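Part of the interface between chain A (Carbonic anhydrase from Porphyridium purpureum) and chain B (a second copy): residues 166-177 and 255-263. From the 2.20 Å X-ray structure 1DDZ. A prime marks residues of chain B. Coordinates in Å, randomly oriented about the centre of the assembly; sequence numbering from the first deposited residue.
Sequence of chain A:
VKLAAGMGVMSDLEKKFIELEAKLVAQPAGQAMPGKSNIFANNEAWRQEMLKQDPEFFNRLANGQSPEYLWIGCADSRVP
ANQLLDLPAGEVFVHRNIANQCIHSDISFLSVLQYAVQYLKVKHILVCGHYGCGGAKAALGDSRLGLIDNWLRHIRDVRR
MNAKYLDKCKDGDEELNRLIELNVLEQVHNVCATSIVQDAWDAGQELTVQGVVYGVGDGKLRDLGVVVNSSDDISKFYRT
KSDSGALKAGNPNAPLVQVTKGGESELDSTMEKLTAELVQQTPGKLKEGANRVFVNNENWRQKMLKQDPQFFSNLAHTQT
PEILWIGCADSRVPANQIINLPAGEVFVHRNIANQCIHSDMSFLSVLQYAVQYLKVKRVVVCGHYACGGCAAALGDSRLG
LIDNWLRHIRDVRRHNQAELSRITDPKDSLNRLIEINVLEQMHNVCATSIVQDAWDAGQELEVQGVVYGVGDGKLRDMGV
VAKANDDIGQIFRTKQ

Chain A, residues 166-177: LDKCKDGDEELN
Chain B (255-263) PLVQVTKGG

This is a mainly polar contact in which an irregular segment of chain B, extended at Leu256′ and Val257′, lays Gln258′ and Lys261′ against the turn and helix start of chain A, burying 454 Å² over both sides.

In chain A, Leu166 to Cys169 form a type I beta turn, closed by Cys169 N to Leu166 O at 2.9 Å. Cys169 then turns extended (phi/psi -54/132), and Asp171 (-156/173) caps the helix that begins at Gly172. Asp171, chi1 p, accepts from Glu174 N through OD1 at 2.8 Å. Lys170 N, one residue earlier, donates to Glu174 OE1 at 2.9 Å.

Chain B has no regular helix or strand. Leu256′ (-101/115) and Val257′ (-109/118) are extended; Gln258′ (-70/84), Val259′ (-59/-41) and Lys261′ (-58/-80) bend the chain. The CA-to-CB bonds of Leu256′ and Gln258′ point toward chain A, that of Val257′ away. The two chains run antiparallel: Gly172 CA lies 4.5 Å from Gln258′ CA, and Asp167 CA lies 4.8 Å from Gly262′ CA.

Gln258′ is the centre. With chi1 and chi2 both t, it reaches out straight. Its NE2 donates to Cys169 O at 3.1 Å, with a good angle of 162°, and weakly to Glu175 OE2 at 2.7 Å. Glu175 is also t, t, and its CA-to-CB bond points toward chain B, so its buried carboxylate meets the amide.

Lys261′ (chi1 -118°, chi2 p, chi3 and chi4 t) starts sideways, but its end comes nearer. NZ donates to Lys170 O at 3.0 Å and Gln258′ OE1 at 3.1 Å, forming a near-equilateral triangle with them; its positive charge offsets the closeness of these two acceptors, 3.1 Å apart. Lys261′ CG lies 3.5 Å from Asp167 O.

Gly172 suits its place because the backbones come close. Its CA is 3.7 Å from Leu256′ O, and a CB there would fall 2.2 Å from that oxygen. Gly262′ CA packs 3.6 Å from Asp167 OD1; a CB on Gly262′ would lie 2.8 Å from Asp167 CG.

The apolar part is small. Leu256′ CD1 (chi1 -92°, chi2 t) meets Leu176 CG (chi1 t, chi2 -137°) at 4.0 Å, with Leu256′ buried and Leu176 one helical turn beyond Gly172.

Two waters bridge the chains. Water 1 donates to Leu166 O at 2.9 Å and to Lys261′ O at 2.6 Å, and accepts weakly from Gln258′ NE2 at 2.9 Å. Water 2 accepts from Gly172 N at 2.9 Å and Gln258′ N at 3.0 Å.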

# COMPACT_ATOMS: atom_id res chain seq x y z
N LEU A 166 10.28 3.96 -26.63
CA LEU A 166 9.88 5.35 -26.49
C LEU A 166 10.74 6.39 -27.23
O LEU A 166 10.20 7.28 -27.89
CB LEU A 166 9.69 5.71 -25.01
CG LEU A 166 8.39 5.37 -24.25
CD1 LEU A 166 7.23 5.24 -25.20
CD2 LEU A 166 8.51 4.13 -23.40
N ASP A 167 12.06 6.24 -27.15
CA ASP A 167 12.98 7.15 -27.84
C ASP A 167 12.79 7.07 -29.37
O ASP A 167 13.15 7.98 -30.11
CB ASP A 167 14.42 6.79 -27.50
CG ASP A 167 14.66 6.59 -26.01
OD1 ASP A 167 13.79 6.97 -25.18
OD2 ASP A 167 15.72 6.04 -25.66
N LYS A 168 12.23 5.96 -29.82
CA LYS A 168 11.95 5.73 -31.22
C LYS A 168 10.86 6.70 -31.71
O LYS A 168 10.88 7.14 -32.87
CB LYS A 168 11.47 4.27 -31.38
CG LYS A 168 11.39 3.76 -32.80
CD LYS A 168 12.77 3.67 -33.46
CE LYS A 168 12.65 3.26 -34.93
NZ LYS A 168 13.95 3.19 -35.66
N CYS A 169 9.94 7.03 -30.81
CA CYS A 169 8.80 7.91 -31.09
C CYS A 169 9.10 9.28 -31.68
O CYS A 169 9.92 10.04 -31.16
CB CYS A 169 7.94 8.03 -29.85
SG CYS A 169 7.30 6.42 -29.32
N LYS A 170 8.36 9.61 -32.73
CA LYS A 170 8.56 10.87 -33.46
C LYS A 170 8.19 12.18 -32.78
O LYS A 170 8.76 13.23 -33.10
CB LYS A 170 7.91 10.79 -34.86
CG LYS A 170 6.38 10.73 -34.90
CD LYS A 170 5.88 10.74 -36.35
CE LYS A 170 4.36 10.52 -36.46
NZ LYS A 170 3.58 11.73 -36.85
N ASP A 171 7.19 12.15 -31.90
CA ASP A 171 6.77 13.37 -31.22
C ASP A 171 6.10 13.08 -29.90
O ASP A 171 5.81 11.92 -29.57
CB ASP A 171 5.84 14.21 -32.12
CG ASP A 171 4.68 13.41 -32.68
OD1 ASP A 171 3.97 12.75 -31.91
OD2 ASP A 171 4.48 13.44 -33.91
N GLY A 172 5.82 14.15 -29.17
CA GLY A 172 5.20 14.06 -27.86
C GLY A 172 3.94 13.23 -27.81
O GLY A 172 3.79 12.41 -26.92
N ASP A 173 3.05 13.41 -28.78
CA ASP A 173 1.80 12.68 -28.82
C ASP A 173 2.02 11.21 -29.10
O ASP A 173 1.46 10.35 -28.44
CB ASP A 173 0.83 13.29 -29.84
CG ASP A 173 0.36 14.71 -29.44
OD1 ASP A 173 0.53 15.13 -28.26
OD2 ASP A 173 -0.18 15.41 -30.33
N GLU A 174 2.89 10.91 -30.06
CA GLU A 174 3.17 9.53 -30.37
C GLU A 174 3.81 8.87 -29.16
O GLU A 174 3.52 7.73 -28.83
CB GLU A 174 4.08 9.42 -31.59
CG GLU A 174 4.55 8.02 -31.86
CD GLU A 174 5.05 7.81 -33.28
OE1 GLU A 174 6.28 7.67 -33.46
OE2 GLU A 174 4.20 7.75 -34.21
N GLU A 175 4.62 9.63 -28.43
CA GLU A 175 5.30 9.07 -27.28
C GLU A 175 4.37 8.84 -26.10
O GLU A 175 4.56 7.89 -25.34
CB GLU A 175 6.48 9.95 -26.87
CG GLU A 175 7.35 9.33 -25.80
CD GLU A 175 8.66 10.07 -25.59
OE1 GLU A 175 9.44 9.65 -24.69
OE2 GLU A 175 8.91 11.05 -26.32
N LEU A 176 3.36 9.70 -25.95
CA LEU A 176 2.39 9.52 -24.87
C LEU A 176 1.56 8.29 -25.23
O LEU A 176 1.37 7.40 -24.41
CB LEU A 176 1.49 10.76 -24.73
CG LEU A 176 0.91 11.16 -23.36
CD1 LEU A 176 -0.55 11.55 -23.51
CD2 LEU A 176 1.06 10.09 -22.32
N ASN A 177 1.12 8.22 -26.49
CA ASN A 177 0.33 7.10 -26.97
C ASN A 177 1.04 5.80 -26.68
O ASN A 177 0.46 4.88 -26.10
CB ASN A 177 0.08 7.18 -28.49
CG ASN A 177 -0.97 8.22 -28.86
OD1 ASN A 177 -1.99 8.36 -28.20
ND2 ASN A 177 -0.73 8.92 -29.96
N PRO B 255 -0.21 20.91 -23.53
CA PRO B 255 0.43 19.92 -24.40
C PRO B 255 1.78 19.35 -23.96
O PRO B 255 2.53 19.97 -23.20
CB PRO B 255 0.59 20.69 -25.71
CG PRO B 255 0.90 22.09 -25.21
CD PRO B 255 -0.15 22.26 -24.13
N LEU B 256 2.06 18.13 -24.41
CA LEU B 256 3.34 17.50 -24.13
C LEU B 256 4.14 17.68 -25.40
O LEU B 256 3.75 17.18 -26.45
CB LEU B 256 3.19 16.01 -23.81
CG LEU B 256 3.03 15.65 -22.33
CD1 LEU B 256 3.22 14.17 -22.17
CD2 LEU B 256 4.04 16.37 -21.48
N VAL B 257 5.23 18.44 -25.29
CA VAL B 257 6.12 18.73 -26.41
C VAL B 257 7.45 18.00 -26.20
O VAL B 257 8.16 18.27 -25.22
CB VAL B 257 6.37 20.26 -26.52
CG1 VAL B 257 7.35 20.57 -27.63
CG2 VAL B 257 5.05 20.99 -26.76
N GLN B 258 7.78 17.09 -27.11
CA GLN B 258 9.03 16.32 -27.03
C GLN B 258 10.23 17.25 -27.32
O GLN B 258 10.69 17.35 -28.46
CB GLN B 258 8.97 15.16 -28.04
CG GLN B 258 10.05 14.09 -27.90
CD GLN B 258 9.97 13.04 -29.00
OE1 GLN B 258 9.74 13.35 -30.16
NE2 GLN B 258 10.17 11.79 -28.63
N VAL B 259 10.69 17.95 -26.29
CA VAL B 259 11.83 18.87 -26.38
C VAL B 259 13.09 18.14 -26.87
O VAL B 259 13.88 18.69 -27.64
CB VAL B 259 12.10 19.58 -25.02
CG1 VAL B 259 13.39 20.39 -25.06
CG2 VAL B 259 10.93 20.48 -24.65
N THR B 260 13.30 16.93 -26.36
CA THR B 260 14.43 16.10 -26.74
C THR B 260 13.96 14.65 -26.71
O THR B 260 13.08 14.28 -25.92
CB THR B 260 15.71 16.36 -25.88
OG1 THR B 260 16.46 15.15 -25.72
CG2 THR B 260 15.36 16.96 -24.53
N LYS B 261 14.56 13.83 -27.58
CA LYS B 261 14.21 12.43 -27.73
C LYS B 261 14.28 11.49 -26.53
O LYS B 261 13.27 11.20 -25.90
CB LYS B 261 14.97 11.82 -28.91
CG LYS B 261 14.09 11.33 -30.04
CD LYS B 261 13.25 12.45 -30.63
CE LYS B 261 12.60 12.06 -31.95
NZ LYS B 261 11.74 13.16 -32.50
N GLY B 262 15.48 11.02 -26.20
CA GLY B 262 15.57 10.09 -25.10
C GLY B 262 16.23 10.66 -23.87
O GLY B 262 17.25 10.13 -23.42
N GLY B 263 15.66 11.72 -23.32
CA GLY B 263 16.26 12.33 -22.14
C GLY B 263 16.15 11.49 -20.88
O GLY B 263 15.15 10.82 -20.64
O HOH W 1 11.43 9.78 -27.02
O HOH W 2 6.41 16.90 -29.75